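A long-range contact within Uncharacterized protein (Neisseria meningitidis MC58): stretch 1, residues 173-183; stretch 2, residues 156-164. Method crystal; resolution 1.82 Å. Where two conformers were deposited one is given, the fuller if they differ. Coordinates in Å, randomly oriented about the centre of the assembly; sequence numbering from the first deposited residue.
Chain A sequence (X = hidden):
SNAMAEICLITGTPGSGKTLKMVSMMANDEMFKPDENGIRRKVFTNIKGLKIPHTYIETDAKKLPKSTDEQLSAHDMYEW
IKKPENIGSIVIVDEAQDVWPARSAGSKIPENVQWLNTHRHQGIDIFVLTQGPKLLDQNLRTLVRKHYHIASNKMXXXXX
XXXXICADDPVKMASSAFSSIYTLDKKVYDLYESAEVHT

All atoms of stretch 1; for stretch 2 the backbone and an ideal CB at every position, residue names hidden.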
# COMPACT_ATOMS: atom_id res chain seq x y z
N MSE A 173 -4.85 15.50 -13.26
CA MSE A 173 -5.30 14.39 -14.13
C MSE A 173 -6.68 13.82 -13.79
O MSE A 173 -7.04 12.72 -14.22
CB MSE A 173 -4.24 13.28 -14.14
CG MSE A 173 -2.88 13.69 -14.77
SE MSE A 173 -1.58 12.30 -14.50
CE MSE A 173 -2.46 10.81 -15.42
N ALA A 174 -7.46 14.57 -13.01
CA ALA A 174 -8.77 14.12 -12.54
C ALA A 174 -9.72 13.88 -13.72
O ALA A 174 -10.51 12.96 -13.67
CB ALA A 174 -9.37 15.13 -11.57
N SER A 175 -9.62 14.69 -14.78
CA SER A 175 -10.42 14.48 -15.98
C SER A 175 -10.26 13.11 -16.67
O SER A 175 -11.16 12.70 -17.41
CB SER A 175 -10.23 15.61 -17.01
OG SER A 175 -8.93 15.51 -17.61
N SER A 176 -9.16 12.39 -16.44
CA SER A 176 -9.03 11.03 -16.98
C SER A 176 -9.36 9.93 -15.95
O SER A 176 -9.27 8.73 -16.24
CB SER A 176 -7.65 10.80 -17.58
OG SER A 176 -6.63 10.85 -16.60
N ALA A 177 -9.73 10.34 -14.75
CA ALA A 177 -10.10 9.42 -13.66
C ALA A 177 -11.58 9.05 -13.73
O ALA A 177 -12.40 9.77 -14.30
CB ALA A 177 -9.80 10.06 -12.31
N PHE A 178 -11.93 7.94 -13.08
CA PHE A 178 -13.28 7.63 -12.77
C PHE A 178 -13.48 8.21 -11.36
O PHE A 178 -12.76 7.86 -10.43
CB PHE A 178 -13.50 6.12 -12.75
CG PHE A 178 -13.80 5.51 -14.10
CD1 PHE A 178 -13.28 6.07 -15.31
CD2 PHE A 178 -14.56 4.37 -14.18
CE1 PHE A 178 -13.57 5.48 -16.55
CE2 PHE A 178 -14.84 3.78 -15.41
CZ PHE A 178 -14.36 4.35 -16.60
N SER A 179 -14.50 9.05 -11.21
CA SER A 179 -14.74 9.77 -9.97
C SER A 179 -15.94 9.12 -9.30
O SER A 179 -16.99 8.91 -9.98
CB SER A 179 -15.14 11.22 -10.33
OG SER A 179 -13.99 12.00 -10.61
N SER A 180 -15.81 8.84 -8.01
CA SER A 180 -16.94 8.40 -7.19
C SER A 180 -16.92 9.07 -5.82
O SER A 180 -15.89 9.60 -5.36
CB SER A 180 -16.98 6.87 -7.05
OG SER A 180 -15.77 6.40 -6.48
N ILE A 181 -18.08 9.09 -5.18
CA ILE A 181 -18.15 9.68 -3.86
C ILE A 181 -17.29 8.83 -2.89
O ILE A 181 -17.29 7.63 -2.96
CB ILE A 181 -19.62 9.76 -3.40
CG1 ILE A 181 -19.74 10.60 -2.13
CG2 ILE A 181 -20.25 8.37 -3.30
CD1 ILE A 181 -19.33 12.05 -2.37
N TYR A 182 -16.56 9.49 -2.00
CA TYR A 182 -15.73 8.78 -1.01
C TYR A 182 -16.67 8.04 -0.05
O TYR A 182 -17.62 8.64 0.45
CB TYR A 182 -14.88 9.81 -0.28
CG TYR A 182 -14.05 9.27 0.86
CD1 TYR A 182 -12.80 8.70 0.62
CD2 TYR A 182 -14.53 9.34 2.18
CE1 TYR A 182 -12.05 8.22 1.68
CE2 TYR A 182 -13.76 8.86 3.25
CZ TYR A 182 -12.53 8.28 2.97
OH TYR A 182 -11.77 7.83 4.01
N THR A 183 -16.43 6.74 0.16
CA THR A 183 -17.34 5.89 0.93
C THR A 183 -16.54 5.04 1.92
O THR A 183 -15.40 4.67 1.64
CB THR A 183 -18.20 4.99 -0.03
OG1 THR A 183 -19.11 5.82 -0.77
CG2 THR A 183 -18.96 3.96 0.71
N UNK A 156 -14.72 20.22 2.31
CA UNK A 156 -14.42 18.82 2.48
C UNK A 156 -15.24 17.70 1.83
O UNK A 156 -15.04 16.57 2.31
CB UNK A 156 -14.45 18.56 3.99
N UNK A 157 -16.18 17.95 0.84
CA UNK A 157 -16.76 16.84 -0.04
C UNK A 157 -15.58 16.12 -0.61
O UNK A 157 -14.78 16.73 -1.32
CB UNK A 157 -17.66 17.36 -1.16
N UNK A 158 -15.46 14.83 -0.31
CA UNK A 158 -14.37 14.07 -0.84
C UNK A 158 -14.83 13.20 -1.99
O UNK A 158 -15.91 12.64 -1.93
CB UNK A 158 -13.73 13.22 0.26
N UNK A 159 -14.03 13.21 -3.03
CA UNK A 159 -14.17 12.40 -4.23
C UNK A 159 -13.02 11.41 -4.29
O UNK A 159 -11.83 11.78 -4.07
CB UNK A 159 -14.21 13.27 -5.49
N UNK A 160 -13.34 10.16 -4.59
CA UNK A 160 -12.33 9.19 -4.86
C UNK A 160 -12.09 9.18 -6.40
O UNK A 160 -13.00 8.92 -7.15
CB UNK A 160 -12.74 7.82 -4.33
N UNK A 161 -10.87 9.48 -6.81
CA UNK A 161 -10.45 9.44 -8.23
C UNK A 161 -9.76 8.10 -8.41
O UNK A 161 -8.93 7.67 -7.55
CB UNK A 161 -9.53 10.60 -8.61
N UNK A 162 -10.05 7.45 -9.53
CA UNK A 162 -9.46 6.15 -9.80
C UNK A 162 -8.88 6.07 -11.22
O UNK A 162 -9.56 6.41 -12.20
CB UNK A 162 -10.51 5.05 -9.60
N UNK A 163 -7.65 5.57 -11.30
CA UNK A 163 -7.01 5.30 -12.59
C UNK A 163 -6.49 3.87 -12.58
O UNK A 163 -6.36 3.26 -11.51
CB UNK A 163 -5.88 6.29 -12.87
N UNK A 164 -6.16 3.36 -13.77
CA UNK A 164 -5.61 2.02 -13.93
C UNK A 164 -4.08 2.04 -14.00
O UNK A 164 -3.44 0.99 -14.19
CB UNK A 164 -6.18 1.37 -15.19

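Position 156 has phi 35° and psi 12°, and no atom of stretch 1 lies within 5.5 Å of its ideal CB. The positive phi by itself favours glycine. The residue is G156.

Position 157 points sideways, with nothing of stretch 1 near its ideal CB. Many residues would fit, and a long one could reach I181. It is M157, a selenomethionine, whose CG lies 4.2 Å from I181 CD1.

Position 158 points toward stretch 1, with its ideal CB 3.6 Å from Y182 CB. A flat or long side chain could lie along the tyrosine ring. R158 does so. Its CD sits over one face of the ring, and its CZ is 3.4 Å from Y182 CE2. A water accepts from R158 NH1 (2.7 Å) and donates to Y182 OH (3.1 Å), linking the two ends. The backbone adds a hydrogen bond from Y182 N to R158 O, 3.2 Å.

Position 159 pairs with I181 without hydrogen bonds, and their side chains diverge. Its CA-to-CB bond points away overall, though the ideal CB is 4.0 Å from S180 O. Stretch 1 leaves the choice open, and a beta-branched residue is among those that suit a strand. In T159, CG2 is 3.9 Å from S179 CB.

Position 160 shares a sheet face with S180. Aliphatic residues would fit, though stretch 1 does not single one out. It is L160. Two backbone hydrogen bonds close the pair: L160 N to S180 O, 2.7 Å, and S180 N to L160 O, 2.9 Å.

Position 161 shares the other face with S179, and its ideal CB is 3.8 Å from A177 CB. The methyl groups of A174 and A177 favour an apolar chain such as leucine, isoleucine or methionine. L161 brings CD1 to 3.7 Å from A174 CB, and CD2 to 3.2 Å from S179 OG.

Position 162 lies on the face of F178 and S180. Stretch 1 offers no charge there, so many residues would serve. It is E162, whose backbone bonds both ways with F178.

Position 163 points sideways, but the A177 methyl and the M173 carbonyl are within reach of a large side chain. A broad ring with a donor would use both. W163 does: A177 CB packs over its five-membered ring, 3.5 Å from W163 CE2, and W163 NE1 donates to M173 O at 3.0 Å.

Position 164 has nothing of stretch 1 near its ideal CB. Most residues would do. K164 NZ makes a long salt bridge to E162 OE2, 3.7 Å.

Stretch 2, residues 156-164: GMRTLLEWK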
# COMPACT_ATOMS: atom_id res chain seq x y z
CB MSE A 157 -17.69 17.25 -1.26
CG MSE A 157 -17.91 16.05 -2.38
SE MSE A 157 -19.04 16.00 -4.14
CE MSE A 157 -17.74 16.77 -5.36
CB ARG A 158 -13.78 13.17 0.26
CG ARG A 158 -12.93 13.98 1.30
CD ARG A 158 -12.53 13.13 2.48
NE ARG A 158 -13.68 12.77 3.32
CZ ARG A 158 -13.59 12.02 4.42
NH1 ARG A 158 -12.40 11.56 4.80
NH2 ARG A 158 -14.69 11.75 5.14
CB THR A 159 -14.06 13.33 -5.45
OG1 THR A 159 -15.07 14.34 -5.34
CG2 THR A 159 -14.31 12.54 -6.78
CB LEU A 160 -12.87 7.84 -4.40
CG LEU A 160 -11.83 6.77 -4.48
CD1 LEU A 160 -10.86 7.02 -3.33
CD2 LEU A 160 -12.55 5.44 -4.34
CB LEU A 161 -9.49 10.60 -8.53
CG LEU A 161 -10.00 12.05 -8.25
CD1 LEU A 161 -8.90 13.04 -8.59
CD2 LEU A 161 -11.22 12.34 -9.10
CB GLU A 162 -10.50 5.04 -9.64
CG GLU A 162 -9.85 3.67 -9.77
CD GLU A 162 -10.84 2.52 -9.87
OE1 GLU A 162 -12.02 2.66 -9.46
OE2 GLU A 162 -10.39 1.47 -10.35
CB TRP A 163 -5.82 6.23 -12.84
CG TRP A 163 -6.10 7.72 -12.85
CD1 TRP A 163 -6.35 8.51 -13.93
CD2 TRP A 163 -6.05 8.59 -11.71
NE1 TRP A 163 -6.48 9.83 -13.54
CE2 TRP A 163 -6.31 9.90 -12.18
CE3 TRP A 163 -5.84 8.37 -10.33
CZ2 TRP A 163 -6.37 11.01 -11.32
CZ3 TRP A 163 -5.87 9.47 -9.46
CH2 TRP A 163 -6.14 10.78 -9.97
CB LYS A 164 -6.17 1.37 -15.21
CG LYS A 164 -7.67 1.18 -15.22
CD LYS A 164 -8.13 0.33 -14.06
CE LYS A 164 -9.41 -0.43 -14.41
NZ LYS A 164 -10.15 -0.91 -13.19
O HOH W 1 -12.19 9.51 6.60
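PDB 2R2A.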